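Long-range contacts in methyltransferase FkbM (Methylobacillus flagellatus KT, PDB 2PY6), which probably acts as a methyltransferase, transferring a methyl group to its substrate: residues K249-E253 with N279-I284; G290-N294 with S349-G353. One frame throughout, in Å; residues are numbered along the deposited sequence.

Interaction 1. Residues K249-E253 with N279-I284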
ATOM      1  N   LYS A 249     -29.909  12.584   4.202  1.00 29.79           N
ATOM      2  CA  LYS A 249     -29.469  13.478   3.153  1.00 28.47           C
ATOM      3  C   LYS A 249     -29.247  14.893   3.681  1.00 27.02           C
ATOM      4  O   LYS A 249     -29.729  15.864   3.104  1.00 28.75           O
ATOM      5  CB  LYS A 249     -30.437  13.451   1.978  1.00 29.24           C
ATOM      6  CG  LYS A 249     -30.613  12.094   1.324  1.00 27.73           C
ATOM      7  CD  LYS A 249     -31.414  12.237   0.014  1.00 34.06           C
ATOM      8  CE  LYS A 249     -31.956  10.865  -0.454  1.00 41.05           C
ATOM      9  NZ  LYS A 249     -30.920   9.815  -0.472  1.00 47.81           N
ATOM     10  N   GLY A 250     -28.485  14.993   4.766  1.00 28.19           N
ATOM     11  CA  GLY A 250     -28.124  16.271   5.367  1.00 29.57           C
ATOM     12  C   GLY A 250     -29.262  17.041   5.988  1.00 30.24           C
ATOM     13  O   GLY A 250     -29.230  18.237   6.016  1.00 31.82           O
ATOM     14  N   LYS A 251     -30.275  16.358   6.508  1.00 33.72           N
ATOM     15  CA  LYS A 251     -31.440  17.042   7.094  1.00 33.79           C
ATOM     16  C   LYS A 251     -31.857  16.482   8.446  1.00 30.93           C
ATOM     17  O   LYS A 251     -32.426  15.387   8.538  1.00 31.13           O
ATOM     18  CB  LYS A 251     -32.636  16.977   6.144  1.00 33.29           C
ATOM     19  CG  LYS A 251     -32.440  17.688   4.839  1.00 36.34           C
ATOM     20  CD  LYS A 251     -33.601  17.400   3.900  1.00 39.74           C
ATOM     21  N   PHE A 252     -31.552  17.236   9.492  1.00 30.97           N
ATOM     22  CA  PHE A 252     -31.951  16.886  10.865  1.00 33.90           C
ATOM     23  C   PHE A 252     -32.133  18.157  11.691  1.00 30.80           C
ATOM     24  O   PHE A 252     -31.765  19.231  11.257  1.00 26.20           O
ATOM     25  CB  PHE A 252     -30.957  15.909  11.521  1.00 35.37           C
ATOM     26  CG  PHE A 252     -29.540  16.383  11.496  1.00 38.24           C
ATOM     27  CD1 PHE A 252     -29.046  17.172  12.532  1.00 36.57           C
ATOM     28  CD2 PHE A 252     -28.708  16.058  10.432  1.00 37.30           C
ATOM     29  CE1 PHE A 252     -27.751  17.632  12.514  1.00 36.25           C
ATOM     30  CE2 PHE A 252     -27.406  16.510  10.401  1.00 38.96           C
ATOM     31  CZ  PHE A 252     -26.931  17.306  11.445  1.00 42.68           C
ATOM     32  N   GLU A 253     -32.714  18.022  12.877  1.00 30.32           N
ATOM     33  CA  GLU A 253     -32.921  19.155  13.757  1.00 29.07           C
ATOM     34  C   GLU A 253     -31.807  19.365  14.768  1.00 28.35           C
ATOM     35  O   GLU A 253     -31.425  20.494  15.043  1.00 28.84           O
ATOM     36  CB  GLU A 253     -34.264  19.035  14.498  1.00 30.82           C
ATOM     37  CG  GLU A 253     -35.474  19.449  13.649  1.00 41.96           C
ATOM     38  CD  GLU A 253     -35.381  20.896  13.189  1.00 49.05           C
ATOM     39  OE1 GLU A 253     -35.112  21.780  14.037  1.00 50.54           O
ATOM     40  OE2 GLU A 253     -35.571  21.138  11.979  1.00 51.03           O
ATOM     41  N   ASN A 279     -25.499  23.699   6.206  1.00 36.97           N
ATOM     42  CA  ASN A 279     -26.545  24.468   6.928  1.00 37.16           C
ATOM     43  C   ASN A 279     -26.952  23.840   8.283  1.00 35.94           C
ATOM     44  O   ASN A 279     -27.750  24.424   8.997  1.00 39.67           O
ATOM     45  CB  ASN A 279     -27.771  24.770   6.046  1.00 38.10           C
ATOM     46  CG  ASN A 279     -28.565  23.525   5.692  1.00 46.92           C
ATOM     47  OD1 ASN A 279     -28.159  22.397   5.996  1.00 49.15           O
ATOM     48  ND2 ASN A 279     -29.705  23.721   5.035  1.00 52.33           N
ATOM     49  N   PHE A 280     -26.386  22.674   8.626  1.00 34.49           N
ATOM     50  CA  PHE A 280     -26.666  21.947   9.888  1.00 33.61           C
ATOM     51  C   PHE A 280     -25.545  21.970  10.945  1.00 32.37           C
ATOM     52  O   PHE A 280     -25.695  21.378  12.005  1.00 31.85           O
ATOM     53  CB  PHE A 280     -27.064  20.479   9.616  1.00 30.60           C
ATOM     54  CG  PHE A 280     -26.003  19.651   8.885  1.00 31.66           C
ATOM     55  CD1 PHE A 280     -24.872  19.169   9.541  1.00 29.74           C
ATOM     56  CD2 PHE A 280     -26.174  19.303   7.559  1.00 35.65           C
ATOM     57  CE1 PHE A 280     -23.935  18.390   8.875  1.00 33.77           C
ATOM     58  CE2 PHE A 280     -25.230  18.527   6.892  1.00 31.96           C
ATOM     59  CZ  PHE A 280     -24.124  18.065   7.553  1.00 31.43           C
ATOM     60  N   ALA A 281     -24.439  22.649  10.666  1.00 35.01           N
ATOM     61  CA  ALA A 281     -23.313  22.764  11.611  1.00 32.50           C
ATOM     62  C   ALA A 281     -23.703  23.303  12.989  1.00 31.25           C
ATOM     63  O   ALA A 281     -23.159  22.872  14.021  1.00 30.10           O
ATOM     64  CB  ALA A 281     -22.245  23.656  11.010  1.00 34.20           C
ATOM     65  N   SER A 282     -24.640  24.249  13.003  1.00 30.18           N
ATOM     66  CA  SER A 282     -25.075  24.917  14.232  1.00 30.02           C
ATOM     67  C   SER A 282     -25.971  24.044  15.083  1.00 29.48           C
ATOM     68  O   SER A 282     -26.195  24.350  16.242  1.00 32.50           O
ATOM     69  CB  SER A 282     -25.811  26.225  13.901  1.00 32.50           C
ATOM     70  OG  SER A 282     -26.942  26.012  13.044  1.00 30.01           O
ATOM     71  N   ARG A 283     -26.468  22.957  14.511  1.00 29.03           N
ATOM     72  CA  ARG A 283     -27.368  22.040  15.201  1.00 31.12           C
ATOM     73  C   ARG A 283     -26.643  20.921  15.939  1.00 29.59           C
ATOM     74  O   ARG A 283     -27.280  20.124  16.610  1.00 27.27           O
ATOM     75  CB  ARG A 283     -28.344  21.428  14.204  1.00 31.76           C
ATOM     76  CG  ARG A 283     -29.200  22.433  13.500  1.00 36.21           C
ATOM     77  CD  ARG A 283     -29.840  21.831  12.272  1.00 50.29           C
ATOM     78  NE  ARG A 283     -30.564  22.839  11.503  1.00 63.30           N
ATOM     79  CZ  ARG A 283     -31.039  22.677  10.267  1.00 69.61           C
ATOM     80  NH1 ARG A 283     -30.871  21.536   9.588  1.00 72.73           N
ATOM     81  NH2 ARG A 283     -31.682  23.687   9.692  1.00 71.36           N
ATOM     82  N   ILE A 284     -25.317  20.889  15.839  1.00 28.93           N
ATOM     83  CA  ILE A 284     -24.527  19.847  16.449  1.00 29.84           C
ATOM     84  C   ILE A 284     -23.731  20.407  17.593  1.00 29.67           C
ATOM     85  O   ILE A 284     -23.046  21.403  17.411  1.00 32.00           O
ATOM     86  CB  ILE A 284     -23.454  19.257  15.433  1.00 29.02           C
ATOM     87  CG1 ILE A 284     -24.109  18.636  14.197  1.00 33.41           C
ATOM     88  CG2 ILE A 284     -22.622  18.207  16.085  1.00 24.46           C
ATOM     89  CD1 ILE A 284     -23.216  18.701  12.953  1.00 30.50           C
TER
HETATM   90  O   HOH W   1     -29.876  20.684   6.494  1.00 31.97           O
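Both segments are loops that lead into strands. K249 follows a helix, and its positive phi closes a Schellman motif. G250 also has positive phi (67°), which favours glycine. The chain then extends through K251 and F252. Across from it, 281-283 forms a short 3-10 turn, with R283 N bonded to F280 O at 3.1 Å. The backbones come closest at E253 and R283, whose CA atoms are 6.4 Å apart. F252 CA lies 7.4 Å from F280 CA.

The apolar centre is F252 with F280. The rings meet obliquely, with centroids 5.0 Å apart and planes at 49°; F252 CZ lies 3.4 Å from F280 CD1. I284 CG1 touches the edge of the F252 ring, 4.1 Å from CE1. R283 runs along the polar side and brings NH1 to 3.0 Å from F252 O. Its CB packs 3.3 Å from E253 O. Water 1 bridges the loops, donating to G250 O (2.6 Å) and N279 OD1 (2.5 Å), with a weak bond from R283 NH1 at 3.4 Å.

K249 forms a salt bridge with E201 of a second subunit, and Q131 of that subunit packs on F280. The contact joins the loops entering neighbouring parallel strands 254-258 and 284-287 of the Rossmann-like sheet, the latter at its edge. Helix 239-248 covers the apolar side: L244 and I245 touch F252, I245 touches F280 and L241 touches I284.

Interaction 2. Residues G290-N294 with S349-G353; sequences GAGEN and SALKG
The segment 290-294 is extended at G290 and A291 (phi/psi -93/129 at A291). It stays open at G292 (-153/-170), then turns at E293 (-86/-24). Residues 349-352 are helical, and G353 N bonds back to S349 O at 3.0 Å. The backbones almost touch. CA-CA distances are 4.1 Å for G292-A350 and 3.9 Å for E293-G353.

The lack of a side chain at G353 permits this approach. G353 CA makes a CA-H...O contact with G292 O at 3.4 Å, where a CB on G353 would clash. G292 C lies 3.3 Å from S349 O. The apolar part is small: A291 CB sits 4.1 Å from A350 CB.

The pairing sets the loop after strand 290-291 against helix 347-352, which follows strand 338-341 in the Rossmann-like fold of the family. A350 also touches M341 of that strand. A291 borders a site holding an unidentified small molecule, probably from the crystallisation liquor.

The polar contacts centre on E293, with chi1 p and chi2 t. S349 OG, chi1 m, donates to E293 OE2 at 2.6 Å. K352 is extended beyond chi1 (m, then t, t, t), and its NZ stops 4.5 Å from E293 OE2, beyond a salt bridge. Water 3 spans that gap, donating to E293 OE2 (3.1 Å) and accepting from K352 NZ (3.2 Å). Water 2 donates to G292 O (2.7 Å) and A350 O (2.6 Å).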
ATOM      1  N   GLY A 290     -18.951  11.693  30.094  1.00 27.19           N
ATOM      2  CA  GLY A 290     -19.523  10.381  29.973  1.00 25.96           C
ATOM      3  C   GLY A 290     -20.985  10.440  30.374  1.00 27.93           C
ATOM      4  O   GLY A 290     -21.412  11.334  31.102  1.00 30.39           O
ATOM      5  N   ALA A 291     -21.768   9.514  29.848  1.00 28.96           N
ATOM      6  CA  ALA A 291     -23.182   9.407  30.156  1.00 29.05           C
ATOM      7  C   ALA A 291     -23.321   8.417  31.322  1.00 26.26           C
ATOM      8  O   ALA A 291     -22.826   7.290  31.247  1.00 26.05           O
ATOM      9  CB  ALA A 291     -23.963   8.906  28.941  1.00 27.18           C
ATOM     10  N   GLY A 292     -24.040   8.829  32.368  1.00 26.72           N
ATOM     11  CA  GLY A 292     -24.255   7.988  33.550  1.00 27.33           C
ATOM     12  C   GLY A 292     -25.543   8.369  34.194  1.00 28.06           C
ATOM     13  O   GLY A 292     -26.329   9.066  33.565  1.00 32.68           O
ATOM     14  N   GLU A 293     -25.809   7.854  35.392  1.00 25.87           N
ATOM     15  CA  GLU A 293     -27.083   8.084  36.042  1.00 31.15           C
ATOM     16  C   GLU A 293     -27.150   9.365  36.831  1.00 33.04           C
ATOM     17  O   GLU A 293     -28.236   9.902  37.053  1.00 35.63           O
ATOM     18  CB  GLU A 293     -27.602   6.887  36.860  1.00 31.87           C
ATOM     19  CG  GLU A 293     -26.682   6.241  37.831  1.00 39.75           C
ATOM     20  CD  GLU A 293     -27.287   4.941  38.386  1.00 39.91           C
ATOM     21  OE1 GLU A 293     -28.303   5.002  39.127  1.00 39.11           O
ATOM     22  OE2 GLU A 293     -26.714   3.859  38.067  1.00 49.87           O
ATOM     23  N   ASN A 294     -26.008   9.872  37.254  1.00 31.96           N
ATOM     24  CA  ASN A 294     -26.028  11.139  37.901  1.00 31.39           C
ATOM     25  C   ASN A 294     -24.803  11.935  37.537  1.00 29.34           C
ATOM     26  O   ASN A 294     -24.066  11.546  36.607  1.00 26.82           O
ATOM     27  CB  ASN A 294     -26.326  10.959  39.395  1.00 34.62           C
ATOM     28  CG  ASN A 294     -25.447   9.969  40.056  1.00 37.65           C
ATOM     29  OD1 ASN A 294     -24.364   9.650  39.574  1.00 37.95           O
ATOM     30  ND2 ASN A 294     -25.901   9.484  41.214  1.00 42.51           N
ATOM     31  N   SER A 349     -26.584   2.310  33.699  1.00 27.96           N
ATOM     32  CA  SER A 349     -26.544   3.622  34.360  1.00 27.49           C
ATOM     33  C   SER A 349     -26.840   4.776  33.391  1.00 27.39           C
ATOM     34  O   SER A 349     -27.509   5.769  33.740  1.00 27.27           O
ATOM     35  CB  SER A 349     -25.200   3.877  35.045  1.00 32.03           C
ATOM     36  OG  SER A 349     -25.075   3.113  36.233  1.00 41.61           O
ATOM     37  N   ALA A 350     -26.339   4.645  32.179  1.00 25.95           N
ATOM     38  CA  ALA A 350     -26.559   5.645  31.173  1.00 25.73           C
ATOM     39  C   ALA A 350     -28.005   5.776  30.775  1.00 26.61           C
ATOM     40  O   ALA A 350     -28.463   6.871  30.571  1.00 28.74           O
ATOM     41  CB  ALA A 350     -25.685   5.370  29.999  1.00 24.95           C
ATOM     42  N   LEU A 351     -28.718   4.655  30.664  1.00 27.94           N
ATOM     43  CA  LEU A 351     -30.120   4.642  30.355  1.00 26.30           C
ATOM     44  C   LEU A 351     -30.967   5.218  31.486  1.00 27.32           C
ATOM     45  O   LEU A 351     -31.963   5.898  31.230  1.00 24.60           O
ATOM     46  CB  LEU A 351     -30.591   3.212  30.040  1.00 30.19           C
ATOM     47  CG  LEU A 351     -30.153   2.613  28.691  1.00 27.75           C
ATOM     48  CD1 LEU A 351     -30.370   1.102  28.689  1.00 35.55           C
ATOM     49  CD2 LEU A 351     -30.870   3.239  27.558  1.00 36.48           C
ATOM     50  N   LYS A 352     -30.569   4.969  32.725  1.00 29.59           N
ATOM     51  CA  LYS A 352     -31.278   5.521  33.876  1.00 31.69           C
ATOM     52  C   LYS A 352     -31.122   7.028  33.881  1.00 30.32           C
ATOM     53  O   LYS A 352     -32.023   7.726  34.278  1.00 30.46           O
ATOM     54  CB  LYS A 352     -30.737   4.954  35.185  1.00 33.00           C
ATOM     55  CG  LYS A 352     -30.997   3.470  35.360  1.00 32.19           C
ATOM     56  CD  LYS A 352     -30.315   2.967  36.576  1.00 32.44           C
ATOM     57  CE  LYS A 352     -30.845   1.605  36.919  1.00 34.98           C
ATOM     58  NZ  LYS A 352     -30.188   1.075  38.103  1.00 39.93           N
ATOM     59  N   GLY A 353     -29.977   7.518  33.430  1.00 28.02           N
ATOM     60  CA  GLY A 353     -29.760   8.964  33.279  1.00 29.16           C
ATOM     61  C   GLY A 353     -30.530   9.605  32.114  1.00 28.53           C
ATOM     62  O   GLY A 353     -30.508  10.822  31.956  1.00 27.94           O
TER
HETATM   63  O   HOH W   2     -27.251   9.105  31.035  1.00 13.28           O
HETATM   64  O   HOH W   3     -27.113   0.935  37.292  1.00 27.66           O

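From the N terminus, the chain first passes through the separate six-stranded sheet and several helices, then enters the Rossmann-like sheet at strand 229-233. Interaction 1 closes a loop of 25 residues containing strand 254-258 and helix 262-274. Strand 284-287 follows, and interaction 2 opens soon after at strand 290-291. It closes a longer loop of 54 residues, which includes the rest of the small three-stranded sheet and strand 338-341. The contacts are in series, neither nested nor crossed. The centres of interaction 1 and interaction 2 are about 26 Å apart. Interaction 1 joins strand entrances at one sheet edge; interaction 2 ties the small sheet to helix 347-352.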